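Local coordinates for protein putative glutathionylspermidine synthase (Methylobacillus flagellatus, PDB 3N6X) that is a putative glutathionylspermidine synthase of the circularly permuted ATP-grasp type, probably an ATP-dependent ligase, at residues A[100-103]-A[104-108]; A[93-96]-A[97-101]; A[186-190]-A[191-195]. All blocks are in the same frame, centred on the assembly; numbering follows the deposited sequence. Where two conformers were deposited one is given.

Contact 1 (A[100-103]-A[104-108]); sequences MFLH and DVYHD
The ring of F101 receives V105 one helical turn further on: CG1 of V105 stands 3.5 Å from F101 CE1, and its other methyl, CG2, lies over one face of the same ring. CG of F101 is anti to the backbone N (chi1 167°); this swings the phenyl round to V105, although its first bond leads away, and the branched valine offers it two methyls. L102 adds a looser apolar touch, its CD2 4.2 Å from Y106 CE2. V105 N donates to F101 O over 2.8 Å, nearly straight at the hydrogen, but the amide of Y106, the first residue to leave helical geometry, reaches L102 O only weakly.

At the polar edge the next carbonyl is taken by a side chain. H107 ND1 donates to H103 O over 2.7 Å, in the carbonyl plane and on a lone pair, with the oxygen close to the imidazole plane. The same ring lies on that of H103 as an offset stack, centroids 4.0 Å apart and planes at 17°. Histidine suits this place because its N-H can bond a carbonyl in the ring plane while its face packs on the other imidazole; H107 NE2 is held by D135, which fixes the ring's rotation. Helices 316-319 and 327-335 cover the apolar side of this C-terminal end of helix 81-105, D104 bonds Y334 of the latter, and Y141 from a loop packs on both histidines.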
loop_
_atom_site.group_PDB
_atom_site.type_symbol
_atom_site.label_atom_id
_atom_site.label_comp_id
_atom_site.label_asym_id
_atom_site.label_seq_id
_atom_site.Cartn_x
_atom_site.Cartn_y
_atom_site.Cartn_z
HETATM N N MSE A 100 13.066 -10.594 6.103
HETATM C CA MSE A 100 13.833 -11.720 6.630
HETATM C C MSE A 100 13.225 -13.060 6.174
HETATM O O MSE A 100 13.962 -13.996 5.863
HETATM C CB MSE A 100 13.930 -11.638 8.143
HETATM C CG MSE A 100 14.777 -10.471 8.600
HETATM SE SE MSE A 100 14.814 -10.302 10.505
HETATM C CE MSE A 100 16.133 -11.692 10.837
ATOM N N PHE A 101 11.886 -13.111 6.049
ATOM C CA PHE A 101 11.178 -14.277 5.517
ATOM C C PHE A 101 11.600 -14.532 4.071
ATOM O O PHE A 101 11.930 -15.666 3.725
ATOM C CB PHE A 101 9.650 -14.083 5.599
ATOM C CG PHE A 101 8.876 -15.097 4.791
ATOM C CD1 PHE A 101 8.805 -16.429 5.198
ATOM C CD2 PHE A 101 8.246 -14.732 3.608
ATOM C CE1 PHE A 101 8.122 -17.378 4.430
ATOM C CE2 PHE A 101 7.573 -15.682 2.829
ATOM C CZ PHE A 101 7.502 -17.000 3.252
ATOM N N LEU A 102 11.638 -13.456 3.240
ATOM C CA LEU A 102 12.030 -13.531 1.821
ATOM C C LEU A 102 13.481 -13.982 1.637
ATOM O O LEU A 102 13.746 -14.831 0.799
ATOM C CB LEU A 102 11.738 -12.209 1.087
ATOM C CG LEU A 102 10.248 -11.969 0.801
ATOM C CD1 LEU A 102 9.967 -10.493 0.506
ATOM C CD2 LEU A 102 9.742 -12.875 -0.349
ATOM N N HIS A 103 14.397 -13.495 2.474
ATOM C CA HIS A 103 15.768 -13.984 2.459
ATOM C C HIS A 103 15.788 -15.481 2.846
ATOM O O HIS A 103 16.499 -16.270 2.228
ATOM C CB HIS A 103 16.655 -13.168 3.419
ATOM C CG HIS A 103 18.040 -13.706 3.525
ATOM N ND1 HIS A 103 19.018 -13.364 2.604
ATOM C CD2 HIS A 103 18.546 -14.629 4.377
ATOM C CE1 HIS A 103 20.094 -14.059 2.944
ATOM N NE2 HIS A 103 19.863 -14.832 4.007
ATOM N N ASP A 104 14.999 -15.863 3.855
ATOM C CA ASP A 104 14.956 -17.251 4.315
ATOM C C ASP A 104 14.408 -18.237 3.249
ATOM O O ASP A 104 15.066 -19.248 2.993
ATOM C CB ASP A 104 14.179 -17.361 5.633
ATOM C CG ASP A 104 14.336 -18.680 6.365
ATOM O OD1 ASP A 104 15.404 -19.301 6.245
ATOM O OD2 ASP A 104 13.434 -19.035 7.127
ATOM N N VAL A 105 13.238 -17.922 2.585
ATOM C CA VAL A 105 12.660 -18.827 1.557
ATOM C C VAL A 105 13.565 -19.094 0.383
ATOM O O VAL A 105 13.402 -20.122 -0.294
ATOM C CB VAL A 105 11.239 -18.465 1.059
ATOM C CG1 VAL A 105 10.200 -18.836 2.067
ATOM C CG2 VAL A 105 11.126 -17.004 0.630
ATOM N N TYR A 106 14.423 -18.117 0.042
ATOM C CA TYR A 106 15.321 -18.244 -1.106
ATOM C C TYR A 106 16.729 -18.661 -0.672
ATOM O O TYR A 106 17.645 -18.690 -1.494
ATOM C CB TYR A 106 15.332 -16.943 -1.920
ATOM C CG TYR A 106 14.004 -16.658 -2.586
ATOM C CD1 TYR A 106 13.442 -17.567 -3.475
ATOM C CD2 TYR A 106 13.330 -15.457 -2.364
ATOM C CE1 TYR A 106 12.224 -17.308 -4.100
ATOM C CE2 TYR A 106 12.111 -15.185 -2.991
ATOM C CZ TYR A 106 11.561 -16.118 -3.855
ATOM O OH TYR A 106 10.361 -15.883 -4.471
ATOM N N HIS A 107 16.890 -19.025 0.617
ATOM C CA HIS A 107 18.172 -19.479 1.141
ATOM C C HIS A 107 18.047 -20.790 1.909
ATOM O O HIS A 107 17.746 -21.796 1.288
ATOM C CB HIS A 107 18.920 -18.359 1.910
ATOM C CG HIS A 107 19.436 -17.280 0.998
ATOM N ND1 HIS A 107 18.649 -16.184 0.645
ATOM C CD2 HIS A 107 20.601 -17.213 0.308
ATOM C CE1 HIS A 107 19.380 -15.472 -0.199
ATOM N NE2 HIS A 107 20.554 -16.053 -0.445
ATOM N N ASP A 108 18.244 -20.795 3.241
ATOM C CA ASP A 108 18.208 -22.032 4.028
ATOM C C ASP A 108 16.820 -22.543 4.382
ATOM O O ASP A 108 16.694 -23.676 4.851
ATOM C CB ASP A 108 19.098 -21.927 5.276
ATOM C CG ASP A 108 20.587 -21.763 4.946
ATOM O OD1 ASP A 108 21.009 -22.205 3.847
ATOM O OD2 ASP A 108 21.324 -21.215 5.793
#

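Contact 2 (A[93-96]-A[97-101]); sequences QRVK and ALNMF
R94 and L98 meet one turn apart on the long helix 81-105 of this ATP-grasp protein, in an ordinary alpha-helical i to i+4 pattern. Four backbone hydrogen bonds hold it, from A97 N to Q93 O at 3.2 Å through to M100 N to K96 O at 3.0 Å.

The tightly packed part is the side where R94, V95, L98 and N99 are buried against strands 157-163 and 423-435. L98 CG comes 3.4 Å from R94 O, and the aliphatic CG of R94 lies 4.2 Å from L98 CD1, the two chains running obliquely past each other. R94 is extended from CG to NE, which spans the distance to D162 for a salt bridge and to N343 for a hydrogen bond; arginine can thus combine an aliphatic stem with a charged end inside the fold. Beside it V95 and N99 point the same way, with V95 CG1 3.8 Å from N99 ND2. N99 OD1 accepts from the backbone amides of Y141 and A142, a buried role that suits a short amide. A97 adds only a methyl, CB 3.6 Å from R94 O.

K96 and M100 form the solvent side. The lysine chain is extended beyond CG, as fits a charged residue at the surface. With CG anti to its carbonyl carbon (chi1 -68°), the selenomethionine M100 brings CG 3.2 Å from K96 O, and SE stands 4.0 Å from that oxygen.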
loop_
_atom_site.group_PDB
_atom_site.type_symbol
_atom_site.label_atom_id
_atom_site.label_comp_id
_atom_site.label_asym_id
_atom_site.label_seq_id
_atom_site.Cartn_x
_atom_site.Cartn_y
_atom_site.Cartn_z
ATOM N N GLN A 93 8.362 -3.313 12.173
ATOM C CA GLN A 93 8.537 -4.666 12.711
ATOM C C GLN A 93 8.048 -5.700 11.706
ATOM O O GLN A 93 8.757 -6.669 11.429
ATOM C CB GLN A 93 7.781 -4.817 14.049
ATOM C CG GLN A 93 7.871 -6.229 14.628
ATOM C CD GLN A 93 6.833 -6.490 15.668
ATOM O OE1 GLN A 93 5.628 -6.469 15.404
ATOM N NE2 GLN A 93 7.278 -6.791 16.860
ATOM N N ARG A 94 6.840 -5.465 11.133
ATOM C CA ARG A 94 6.201 -6.348 10.172
ATOM C C ARG A 94 7.019 -6.460 8.893
ATOM O O ARG A 94 7.264 -7.566 8.417
ATOM C CB ARG A 94 4.780 -5.854 9.868
ATOM C CG ARG A 94 3.956 -6.850 9.072
ATOM C CD ARG A 94 2.546 -6.351 8.825
ATOM N NE ARG A 94 1.777 -7.304 8.018
ATOM C CZ ARG A 94 0.921 -8.191 8.519
ATOM N NH1 ARG A 94 0.707 -8.253 9.830
ATOM N NH2 ARG A 94 0.266 -9.016 7.715
ATOM N N VAL A 95 7.475 -5.320 8.359
ATOM C CA VAL A 95 8.268 -5.276 7.132
ATOM C C VAL A 95 9.652 -5.900 7.324
ATOM O O VAL A 95 10.108 -6.624 6.436
ATOM C CB VAL A 95 8.288 -3.850 6.517
ATOM C CG1 VAL A 95 9.317 -3.729 5.385
ATOM C CG2 VAL A 95 6.900 -3.475 6.021
ATOM N N LYS A 96 10.267 -5.742 8.524
ATOM C CA LYS A 96 11.556 -6.415 8.787
ATOM C C LYS A 96 11.394 -7.923 8.726
ATOM O O LYS A 96 12.192 -8.590 8.084
ATOM C CB LYS A 96 12.165 -5.993 10.134
ATOM C CG LYS A 96 12.819 -4.613 10.095
ATOM C CD LYS A 96 13.222 -4.151 11.501
ATOM C CE LYS A 96 14.181 -2.981 11.468
ATOM N NZ LYS A 96 14.466 -2.469 12.837
ATOM N N ALA A 97 10.330 -8.453 9.334
ATOM C CA ALA A 97 10.051 -9.900 9.347
ATOM C C ALA A 97 9.726 -10.416 7.933
ATOM O O ALA A 97 10.176 -11.491 7.564
ATOM C CB ALA A 97 8.902 -10.204 10.295
ATOM N N LEU A 98 9.010 -9.608 7.124
ATOM C CA LEU A 98 8.679 -9.954 5.735
ATOM C C LEU A 98 9.941 -10.051 4.860
ATOM O O LEU A 98 10.071 -11.004 4.084
ATOM C CB LEU A 98 7.665 -8.959 5.142
ATOM C CG LEU A 98 6.187 -9.173 5.579
ATOM C CD1 LEU A 98 5.344 -7.927 5.300
ATOM C CD2 LEU A 98 5.562 -10.390 4.871
ATOM N N ASN A 99 10.908 -9.118 5.055
ATOM C CA ASN A 99 12.199 -9.132 4.345
ATOM C C ASN A 99 13.088 -10.274 4.804
ATOM O O ASN A 99 13.788 -10.860 3.992
ATOM C CB ASN A 99 12.930 -7.781 4.484
ATOM C CG ASN A 99 12.557 -6.802 3.391
ATOM O OD1 ASN A 99 12.533 -7.141 2.199
ATOM N ND2 ASN A 99 12.195 -5.587 3.773
HETATM N N MSE A 100 13.066 -10.594 6.103
HETATM C CA MSE A 100 13.833 -11.720 6.630
HETATM C C MSE A 100 13.225 -13.060 6.174
HETATM O O MSE A 100 13.962 -13.996 5.863
HETATM C CB MSE A 100 13.930 -11.638 8.143
HETATM C CG MSE A 100 14.777 -10.471 8.600
HETATM SE SE MSE A 100 14.814 -10.302 10.505
HETATM C CE MSE A 100 16.133 -11.692 10.837
ATOM N N PHE A 101 11.886 -13.111 6.049
ATOM C CA PHE A 101 11.178 -14.277 5.517
ATOM C C PHE A 101 11.600 -14.532 4.071
ATOM O O PHE A 101 11.930 -15.666 3.725
ATOM C CB PHE A 101 9.650 -14.083 5.599
ATOM C CG PHE A 101 8.876 -15.097 4.791
ATOM C CD1 PHE A 101 8.805 -16.429 5.198
ATOM C CD2 PHE A 101 8.246 -14.732 3.608
ATOM C CE1 PHE A 101 8.122 -17.378 4.430
ATOM C CE2 PHE A 101 7.573 -15.682 2.829
ATOM C CZ PHE A 101 7.502 -17.000 3.252
#

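Contact 3 (A[186-190]-A[191-195]); sequences ELFRR and YPVAP
F188 and V193 make the apolar part of this helix exit, where the chain leaves helix 185-190 and turns back past its last turn. The CD2 and CE2 atoms of the phenyl meet the branched valine obliquely: CD2 of F188 is 4.0 Å from V193 CB, and CE2 is 4.1 Å from V193 CG1. F188 CG stands anti to its carbonyl carbon (chi1 -73°), which brings the ring round to the returning chain. W470 of strand 464-471 packs on F188, V193 and Y191, so aromatic and branched residues fit this partly covered place.

Among the hydrogen bonds, the helix ends with Y191 N donating to L187 O at 3.3 Å, a bent bond of 136° at the hydrogen. That oxygen also lies at the edge of the Y191 ring, in its plane, 3.9 Å from CD2. Beyond it, one water ties the two segments together, donating to F188 O over 2.8 Å and accepting from V193 N over 3.2 Å. P192 sits at the centre of an inverse gamma turn, a bend that the fixed phi of proline favours.

Polar ends reach outward to the N-terminal part of the chain. Y191 OH bonds I23 O and Y27 N, and R190 NE forms a salt bridge with E26. Because P192, four residues after F188, has no N-H to give, F188 O is served through the water instead, while tyrosine and arginine secure the exit to residues 23-27.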
loop_
_atom_site.group_PDB
_atom_site.type_symbol
_atom_site.label_atom_id
_atom_site.label_comp_id
_atom_site.label_asym_id
_atom_site.label_seq_id
_atom_site.Cartn_x
_atom_site.Cartn_y
_atom_site.Cartn_z
ATOM N N GLU A 186 -3.923 28.605 6.731
ATOM C CA GLU A 186 -4.186 28.972 8.130
ATOM C C GLU A 186 -4.387 27.746 9.057
ATOM O O GLU A 186 -4.057 27.810 10.241
ATOM C CB GLU A 186 -5.366 29.968 8.225
ATOM C CG GLU A 186 -6.742 29.369 7.928
ATOM C CD GLU A 186 -7.148 29.230 6.467
ATOM O OE1 GLU A 186 -6.312 29.501 5.574
ATOM O OE2 GLU A 186 -8.313 28.846 6.221
ATOM N N LEU A 187 -4.891 26.625 8.498
ATOM C CA LEU A 187 -5.123 25.375 9.231
ATOM C C LEU A 187 -3.790 24.727 9.635
ATOM O O LEU A 187 -3.675 24.168 10.725
ATOM C CB LEU A 187 -5.941 24.423 8.347
ATOM C CG LEU A 187 -6.891 23.436 9.016
ATOM C CD1 LEU A 187 -7.424 23.952 10.327
ATOM C CD2 LEU A 187 -8.017 23.071 8.074
ATOM N N PHE A 188 -2.777 24.860 8.784
ATOM C CA PHE A 188 -1.444 24.326 9.041
ATOM C C PHE A 188 -0.686 25.154 10.082
ATOM O O PHE A 188 0.339 24.700 10.611
ATOM C CB PHE A 188 -0.653 24.182 7.730
ATOM C CG PHE A 188 -1.149 23.029 6.889
ATOM C CD1 PHE A 188 -2.256 23.179 6.054
ATOM C CD2 PHE A 188 -0.559 21.772 6.984
ATOM C CE1 PHE A 188 -2.737 22.101 5.301
ATOM C CE2 PHE A 188 -1.038 20.697 6.228
ATOM C CZ PHE A 188 -2.115 20.869 5.384
ATOM N N ARG A 189 -1.198 26.361 10.391
ATOM C CA ARG A 189 -0.624 27.218 11.425
ATOM C C ARG A 189 -1.127 26.724 12.794
ATOM O O ARG A 189 -0.377 26.743 13.768
ATOM C CB ARG A 189 -1.028 28.692 11.183
ATOM C CG ARG A 189 -0.320 29.714 12.088
ATOM C CD ARG A 189 -0.822 31.138 11.834
ATOM N NE ARG A 189 -2.262 31.255 12.076
ATOM C CZ ARG A 189 -3.138 31.694 11.179
ATOM N NH1 ARG A 189 -2.726 32.127 9.994
ATOM N NH2 ARG A 189 -4.433 31.731 11.471
ATOM N N ARG A 190 -2.394 26.239 12.842
ATOM C CA ARG A 190 -3.054 25.737 14.061
ATOM C C ARG A 190 -2.629 24.324 14.476
ATOM O O ARG A 190 -2.766 23.979 15.648
ATOM C CB ARG A 190 -4.580 25.811 13.923
ATOM C CG ARG A 190 -5.095 27.218 13.597
ATOM C CD ARG A 190 -6.564 27.219 13.235
ATOM N NE ARG A 190 -7.402 27.328 14.427
ATOM C CZ ARG A 190 -8.404 28.186 14.557
ATOM N NH1 ARG A 190 -8.718 29.008 13.562
ATOM N NH2 ARG A 190 -9.107 28.226 15.679
ATOM N N TYR A 191 -2.141 23.493 13.516
ATOM C CA TYR A 191 -1.684 22.125 13.803
ATOM C C TYR A 191 -0.198 21.939 13.474
ATOM O O TYR A 191 0.256 22.370 12.404
ATOM C CB TYR A 191 -2.501 21.100 13.019
ATOM C CG TYR A 191 -3.838 20.767 13.630
ATOM C CD1 TYR A 191 -3.964 19.737 14.558
ATOM C CD2 TYR A 191 -4.999 21.407 13.205
ATOM C CE1 TYR A 191 -5.201 19.394 15.094
ATOM C CE2 TYR A 191 -6.247 21.060 13.720
ATOM C CZ TYR A 191 -6.343 20.052 14.668
ATOM O OH TYR A 191 -7.570 19.706 15.180
ATOM N N PRO A 192 0.565 21.224 14.348
ATOM C CA PRO A 192 1.975 20.940 14.026
ATOM C C PRO A 192 2.089 19.709 13.100
ATOM O O PRO A 192 2.494 18.626 13.542
ATOM C CB PRO A 192 2.601 20.690 15.404
ATOM C CG PRO A 192 1.483 20.140 16.235
ATOM C CD PRO A 192 0.167 20.606 15.636
ATOM N N VAL A 193 1.708 19.875 11.811
ATOM C CA VAL A 193 1.685 18.781 10.836
ATOM C C VAL A 193 3.082 18.453 10.310
ATOM O O VAL A 193 3.775 19.342 9.817
ATOM C CB VAL A 193 0.661 19.039 9.687
ATOM C CG1 VAL A 193 0.567 17.834 8.740
ATOM C CG2 VAL A 193 -0.712 19.394 10.248
ATOM N N ALA A 194 3.504 17.170 10.433
ATOM C CA ALA A 194 4.805 16.720 9.921
ATOM C C ALA A 194 4.796 16.721 8.380
ATOM O O ALA A 194 3.774 16.392 7.778
ATOM C CB ALA A 194 5.127 15.330 10.441
ATOM N N PRO A 195 5.902 17.161 7.724
ATOM C CA PRO A 195 5.907 17.216 6.248
ATOM C C PRO A 195 6.066 15.843 5.586
ATOM O O PRO A 195 6.540 14.905 6.221
ATOM C CB PRO A 195 7.089 18.129 5.945
ATOM C CG PRO A 195 8.035 17.891 7.067
ATOM C CD PRO A 195 7.190 17.633 8.288
HETATM O O HOH W 1 1.942 22.457 9.996
#

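Contacts 1 and 2 follow each other along helix 81-105, sharing M100 and F101, with centres about 10 Å apart: contact 2 is the regular interior of the helix and contact 1 its C-terminal end. Contact 3 is separate, its centre about 33 Å from that of contact 2 and about 43 Å from that of contact 1, on the opposite side of the chain's centre from contact 1. Contacts 2 and 3 nevertheless border one nine-stranded mixed sheet, through strands 157-163 and 423-435 for contact 2 and strand 464-471 for contact 3. Bound glycerol, probably from the crystallisation liquor, lies near D104, M100 and Y191, the one at Y191 being a different molecule; this does not by itself mark a substrate site.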